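Local coordinates for protein Rab GDP dissociation inhibitor alpha (Naegleria fowleri, PDB 6C87) that probably binds prenylated, GDP-bound Rab GTPases, slows their release of GDP and carries them between membranes and cytosol, as other Rab GDP dissociation inhibitors do, at residues I309-I314 and D388-Y393; A362-T367 and V379-L384. One frame throughout, in Å; residues are numbered along the deposited sequence.

Contact 1: residues I309-I314 and D388-Y393; sequences IRVICI and DEKFVY
I314 and F391 meet on one face of an antiparallel strand pair. CD1 of I314 reaches the edge of the F391 ring, 4.1 Å from CE2 and near the ring plane. I314 holds CG1 anti to its carbonyl carbon (chi1 -59°), and the extended chi2 carries CD1 out to that edge. On the same face CB of I312 lies 4.3 Å from CD2 of F391. The CD1 branch of I312 runs the other way, to CB of Y393. I312 thus sits between F391 and the base of the Y393 side chain. R310 flanks Y393 at the end of this row.

The other face is lined by V311, C313, K390 and V392. Here CG1 of V311 lies across the aliphatic stem of K390, 3.4 Å from its CG.

Paired backbone bonds join R310 with Y393 and I312 with F391. The bond from I312 N to F391 O is 2.8 Å long and nearly straight, at 171°. One water links R310 and Y393, accepting from R310 NH1 and donating to Y393 O. Helix 56-64 covers the aromatic face: F63 meets the F391 ring with planes at about 45°, and R64 forms a salt bridge with E389. The hydroxyl of Y393 is hydrogen-bonded to E50 O.

The alternation of hydrogen-bonded pairs (R310 with Y393, I312 with F391) and non-hydrogen-bonded pairs (V311 with V392, C313 with K390) is that of neighbouring antiparallel strands, here 302-315 and 389-400 in the large mixed sheet of the GDI fold.

Contact 2: residues A362-T367 and V379-L384; sequences AIVSTT and VVLDLL
V364 meets V380 tip to tip, strand against helix. CG2 of V364 is 3.7 Å from CG1 of V380. The other methyl, CG1 of V364, sits 3.8 Å from both CB and CG1 of V380. Both valines hold CG1 anti to the backbone N (chi1 -174° in V364 and -179° in V380), and each brings its methyls to the other.

CG2 of V364 has two more neighbours. CD2 of L381 lies 3.9 Å from CG2 of V364, and CD1 of L384 is equally near that CG2. The L384 side chain runs alongside V364, pointed the opposite way. CD1 of L384 also reaches CB of A362, at 4.1 Å. One leucine methyl therefore spans two strand residues whose side chains point to the helix, while I363 between them points away. V380, L381 and L384 supply the helix side of the contact.

The next shell sets these groups in place. Strand 302-315 pairs with the strand that carries V364 and A362. I343 of strand 343-349 touches both V364 and V380, and V377 in the loop before the helix also packs on V364. Along segment 379-384, L384 N donates to L381 O.

The strand and helix run nearly antiparallel, at 169°, with their axes 9.6 Å apart. The segments meet through aliphatic carbon alone and bury 178 Å². Such a contact is held by exclusion of water and fit of methyl groups, with the polar backbone of V364 and A362 satisfied inside the sheet.

Overall arrangement
Contacts 1 and 2 share one sheet and lie about 9 Å apart, centre to centre. Strand 302-315 stands between strands 389-400 and 360-367, antiparallel to both. V311 N to V364 O and C313 N to A362 O, each 2.8 Å, are probable hydrogen bonds between the contacts. The helix of contact 2 covers the V311 and C313 face of the sheet: C313 SG is 3.7 Å from L381 CD2. On the opposite face R310 CG packs on S365 CB at 3.6 Å. Helix 378-384 is followed, after a short connection, by strand 389-400, so the chain passes from contact 2 back to contact 1.

Contact 1: residues I309-I314 and D388-Y393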
loop_
_atom_site.group_PDB
_atom_site.type_symbol
_atom_site.label_atom_id
_atom_site.label_comp_id
_atom_site.label_asym_id
_atom_site.label_seq_id
_atom_site.Cartn_x
_atom_site.Cartn_y
_atom_site.Cartn_z
ATOM N N ILE A 309 -19.472 14.785 -30.692
ATOM C CA ILE A 309 -19.137 15.606 -31.849
ATOM C C ILE A 309 -17.824 16.312 -31.566
ATOM O O ILE A 309 -17.604 16.832 -30.463
ATOM C CB ILE A 309 -20.244 16.625 -32.173
ATOM C CG1 ILE A 309 -19.802 17.536 -33.328
ATOM C CG2 ILE A 309 -20.586 17.474 -30.963
ATOM C CD1 ILE A 309 -20.924 18.386 -33.921
ATOM N N ARG A 310 -16.930 16.283 -32.543
ATOM C CA ARG A 310 -15.730 17.102 -32.533
ATOM C C ARG A 310 -15.727 17.909 -33.819
ATOM O O ARG A 310 -15.886 17.342 -34.907
ATOM C CB ARG A 310 -14.471 16.250 -32.391
ATOM C CG ARG A 310 -14.348 15.626 -31.011
ATOM C CD ARG A 310 -13.157 14.721 -30.923
ATOM N NE ARG A 310 -13.064 14.111 -29.607
ATOM C CZ ARG A 310 -13.579 12.929 -29.289
ATOM N NH1 ARG A 310 -14.227 12.224 -30.206
ATOM N NH2 ARG A 310 -13.444 12.461 -28.051
ATOM N N VAL A 311 -15.646 19.231 -33.685
ATOM C CA VAL A 311 -15.560 20.136 -34.826
ATOM C C VAL A 311 -14.153 20.702 -34.868
ATOM O O VAL A 311 -13.748 21.470 -33.984
ATOM C CB VAL A 311 -16.605 21.257 -34.758
ATOM C CG1 VAL A 311 -16.483 22.123 -35.992
ATOM C CG2 VAL A 311 -18.000 20.667 -34.666
ATOM N N ILE A 312 -13.436 20.369 -35.929
ATOM C CA ILE A 312 -12.024 20.687 -36.067
ATOM C C ILE A 312 -11.923 21.925 -36.947
ATOM O O ILE A 312 -12.435 21.939 -38.075
ATOM C CB ILE A 312 -11.253 19.482 -36.634
ATOM C CG1 ILE A 312 -11.493 18.271 -35.720
ATOM C CG2 ILE A 312 -9.771 19.767 -36.750
ATOM C CD1 ILE A 312 -11.088 16.934 -36.310
ATOM N N CYS A 313 -11.320 22.984 -36.402
ATOM C CA CYS A 313 -11.287 24.298 -37.034
ATOM C C CYS A 313 -9.857 24.759 -37.253
ATOM O O CYS A 313 -9.044 24.748 -36.321
ATOM C CB CYS A 313 -12.031 25.338 -36.191
ATOM S SG CYS A 313 -13.684 24.844 -35.705
ATOM N N ILE A 314 -9.556 25.162 -38.483
ATOM C CA ILE A 314 -8.290 25.802 -38.809
ATOM C C ILE A 314 -8.487 27.311 -38.777
ATOM O O ILE A 314 -9.331 27.857 -39.504
ATOM C CB ILE A 314 -7.759 25.341 -40.170
ATOM C CG1 ILE A 314 -7.561 23.821 -40.139
ATOM C CG2 ILE A 314 -6.466 26.096 -40.488
ATOM C CD1 ILE A 314 -7.106 23.217 -41.449
ATOM N N ASP A 388 -11.250 29.329 -41.244
ATOM C CA ASP A 388 -10.784 29.055 -42.602
ATOM C C ASP A 388 -11.370 27.756 -43.135
ATOM O O ASP A 388 -11.851 27.699 -44.273
ATOM C CB ASP A 388 -9.255 28.987 -42.632
ATOM C CG ASP A 388 -8.592 30.346 -42.507
ATOM O OD1 ASP A 388 -9.290 31.377 -42.348
ATOM O OD2 ASP A 388 -7.347 30.371 -42.564
ATOM N N GLU A 389 -11.293 26.694 -42.340
ATOM C CA GLU A 389 -11.816 25.378 -42.674
ATOM C C GLU A 389 -12.364 24.727 -41.423
ATOM O O GLU A 389 -11.815 24.900 -40.328
ATOM C CB GLU A 389 -10.776 24.443 -43.311
ATOM C CG GLU A 389 -10.470 24.740 -44.753
ATOM C CD GLU A 389 -11.621 24.391 -45.678
ATOM O OE1 GLU A 389 -12.585 23.735 -45.219
ATOM O OE2 GLU A 389 -11.544 24.756 -46.873
ATOM N N LYS A 390 -13.470 24.007 -41.598
ATOM C CA LYS A 390 -14.178 23.363 -40.505
ATOM C C LYS A 390 -14.510 21.928 -40.901
ATOM O O LYS A 390 -15.060 21.687 -41.983
ATOM C CB LYS A 390 -15.442 24.162 -40.168
ATOM C CG LYS A 390 -16.225 23.627 -39.013
ATOM C CD LYS A 390 -17.530 24.378 -38.803
ATOM C CE LYS A 390 -18.326 24.484 -40.095
ATOM N NZ LYS A 390 -19.770 24.636 -39.800
ATOM N N PHE A 391 -14.205 20.981 -40.018
ATOM C CA PHE A 391 -14.489 19.570 -40.254
ATOM C C PHE A 391 -15.343 19.017 -39.123
ATOM O O PHE A 391 -14.958 19.112 -37.953
ATOM C CB PHE A 391 -13.211 18.743 -40.352
ATOM C CG PHE A 391 -12.204 19.290 -41.304
ATOM C CD1 PHE A 391 -12.286 18.994 -42.663
ATOM C CD2 PHE A 391 -11.164 20.091 -40.846
ATOM C CE1 PHE A 391 -11.344 19.486 -43.556
ATOM C CE2 PHE A 391 -10.214 20.591 -41.734
ATOM C CZ PHE A 391 -10.308 20.284 -43.097
ATOM N N VAL A 392 -16.480 18.421 -39.474
ATOM C CA VAL A 392 -17.382 17.834 -38.485
ATOM C C VAL A 392 -17.052 16.355 -38.322
ATOM O O VAL A 392 -17.151 15.575 -39.275
ATOM C CB VAL A 392 -18.853 18.023 -38.882
ATOM C CG1 VAL A 392 -19.746 17.335 -37.868
ATOM C CG2 VAL A 392 -19.187 19.498 -38.939
ATOM N N TYR A 393 -16.685 15.968 -37.105
ATOM C CA TYR A 393 -16.224 14.615 -36.799
ATOM C C TYR A 393 -17.082 14.063 -35.660
ATOM O O TYR A 393 -16.849 14.376 -34.487
ATOM C CB TYR A 393 -14.742 14.634 -36.438
ATOM C CG TYR A 393 -14.108 13.274 -36.255
ATOM C CD1 TYR A 393 -14.364 12.234 -37.141
ATOM C CD2 TYR A 393 -13.249 13.034 -35.194
ATOM C CE1 TYR A 393 -13.777 10.992 -36.972
ATOM C CE2 TYR A 393 -12.650 11.802 -35.020
ATOM C CZ TYR A 393 -12.921 10.781 -35.906
ATOM O OH TYR A 393 -12.326 9.550 -35.718
HETATM O O HOH W 1 -15.888 12.947 -32.393
#

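Contact 2: residues A362-T367 and V379-L384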
loop_
_atom_site.group_PDB
_atom_site.type_symbol
_atom_site.label_atom_id
_atom_site.label_comp_id
_atom_site.label_asym_id
_atom_site.label_seq_id
_atom_site.Cartn_x
_atom_site.Cartn_y
_atom_site.Cartn_z
ATOM N N ALA A 362 -8.171 24.577 -33.629
ATOM C CA ALA A 362 -9.088 24.670 -32.500
ATOM C C ALA A 362 -10.132 23.584 -32.680
ATOM O O ALA A 362 -10.818 23.535 -33.708
ATOM C CB ALA A 362 -9.738 26.054 -32.397
ATOM N N ILE A 363 -10.206 22.674 -31.720
ATOM C CA ILE A 363 -11.096 21.531 -31.820
ATOM C C ILE A 363 -12.129 21.639 -30.710
ATOM O O ILE A 363 -11.775 21.762 -29.531
ATOM C CB ILE A 363 -10.316 20.208 -31.778
ATOM C CG1 ILE A 363 -9.324 20.204 -32.956
ATOM C CG2 ILE A 363 -11.274 19.019 -31.868
ATOM C CD1 ILE A 363 -8.636 18.895 -33.239
ATOM N N VAL A 364 -13.402 21.634 -31.097
ATOM C CA VAL A 364 -14.524 21.795 -30.184
ATOM C C VAL A 364 -15.177 20.433 -30.000
ATOM O O VAL A 364 -15.451 19.733 -30.982
ATOM C CB VAL A 364 -15.533 22.823 -30.718
ATOM C CG1 VAL A 364 -16.619 23.088 -29.677
ATOM C CG2 VAL A 364 -14.813 24.104 -31.123
ATOM N N SER A 365 -15.410 20.045 -28.749
ATOM C CA SER A 365 -15.928 18.717 -28.479
ATOM C C SER A 365 -16.979 18.767 -27.379
ATOM O O SER A 365 -16.842 19.506 -26.400
ATOM C CB SER A 365 -14.796 17.756 -28.084
ATOM O OG SER A 365 -14.220 18.136 -26.846
ATOM N N THR A 366 -18.014 17.949 -27.539
ATOM C CA THR A 366 -19.010 17.792 -26.497
ATOM C C THR A 366 -19.759 16.497 -26.751
ATOM O O THR A 366 -19.746 15.955 -27.857
ATOM C CB THR A 366 -19.978 18.984 -26.440
ATOM O OG1 THR A 366 -20.749 18.917 -25.235
ATOM C CG2 THR A 366 -20.912 18.992 -27.640
ATOM N N THR A 367 -20.380 15.992 -25.694
ATOM C CA THR A 367 -21.298 14.878 -25.838
ATOM C C THR A 367 -22.543 15.360 -26.566
ATOM O O THR A 367 -23.055 16.445 -26.291
ATOM C CB THR A 367 -21.659 14.307 -24.468
ATOM O OG1 THR A 367 -20.495 13.720 -23.867
ATOM C CG2 THR A 367 -22.773 13.271 -24.568
ATOM N N VAL A 379 -22.318 28.000 -30.027
ATOM C CA VAL A 379 -21.884 29.024 -29.083
ATOM C C VAL A 379 -20.367 29.125 -29.068
ATOM O O VAL A 379 -19.813 30.220 -28.922
ATOM C CB VAL A 379 -22.446 28.734 -27.672
ATOM C CG1 VAL A 379 -21.969 27.375 -27.159
ATOM C CG2 VAL A 379 -22.070 29.842 -26.695
ATOM N N VAL A 380 -19.670 28.000 -29.241
ATOM C CA VAL A 380 -18.213 28.032 -29.253
ATOM C C VAL A 380 -17.698 28.472 -30.619
ATOM O O VAL A 380 -16.804 29.320 -30.716
ATOM C CB VAL A 380 -17.640 26.659 -28.856
ATOM C CG1 VAL A 380 -16.129 26.715 -28.855
ATOM C CG2 VAL A 380 -18.170 26.220 -27.507
ATOM N N LEU A 381 -18.260 27.913 -31.694
ATOM C CA LEU A 381 -17.813 28.265 -33.038
ATOM C C LEU A 381 -17.968 29.751 -33.321
ATOM O O LEU A 381 -17.145 30.334 -34.039
ATOM C CB LEU A 381 -18.591 27.457 -34.072
ATOM C CG LEU A 381 -18.391 25.957 -33.923
ATOM C CD1 LEU A 381 -19.221 25.217 -34.948
ATOM C CD2 LEU A 381 -16.906 25.627 -34.074
ATOM N N ASP A 382 -19.008 30.386 -32.776
ATOM C CA ASP A 382 -19.170 31.816 -33.001
ATOM C C ASP A 382 -18.010 32.603 -32.400
ATOM O O ASP A 382 -17.624 33.649 -32.931
ATOM C CB ASP A 382 -20.506 32.302 -32.429
ATOM C CG ASP A 382 -21.701 31.917 -33.301
ATOM O OD1 ASP A 382 -21.486 31.444 -34.442
ATOM O OD2 ASP A 382 -22.856 32.093 -32.842
ATOM N N LEU A 383 -17.414 32.097 -31.322
ATOM C CA LEU A 383 -16.273 32.778 -30.735
ATOM C C LEU A 383 -15.004 32.589 -31.552
ATOM O O LEU A 383 -14.059 33.372 -31.389
ATOM C CB LEU A 383 -16.058 32.283 -29.303
ATOM C CG LEU A 383 -17.195 32.576 -28.314
ATOM C CD1 LEU A 383 -17.034 31.791 -27.013
ATOM C CD2 LEU A 383 -17.248 34.048 -28.012
ATOM N N LEU A 384 -14.981 31.608 -32.458
ATOM C CA LEU A 384 -13.793 31.326 -33.252
ATOM C C LEU A 384 -13.763 32.062 -34.585
ATOM O O LEU A 384 -12.692 32.160 -35.190
ATOM C CB LEU A 384 -13.687 29.820 -33.516
ATOM C CG LEU A 384 -13.659 28.931 -32.271
ATOM C CD1 LEU A 384 -13.538 27.442 -32.644
ATOM C CD2 LEU A 384 -12.554 29.372 -31.317
#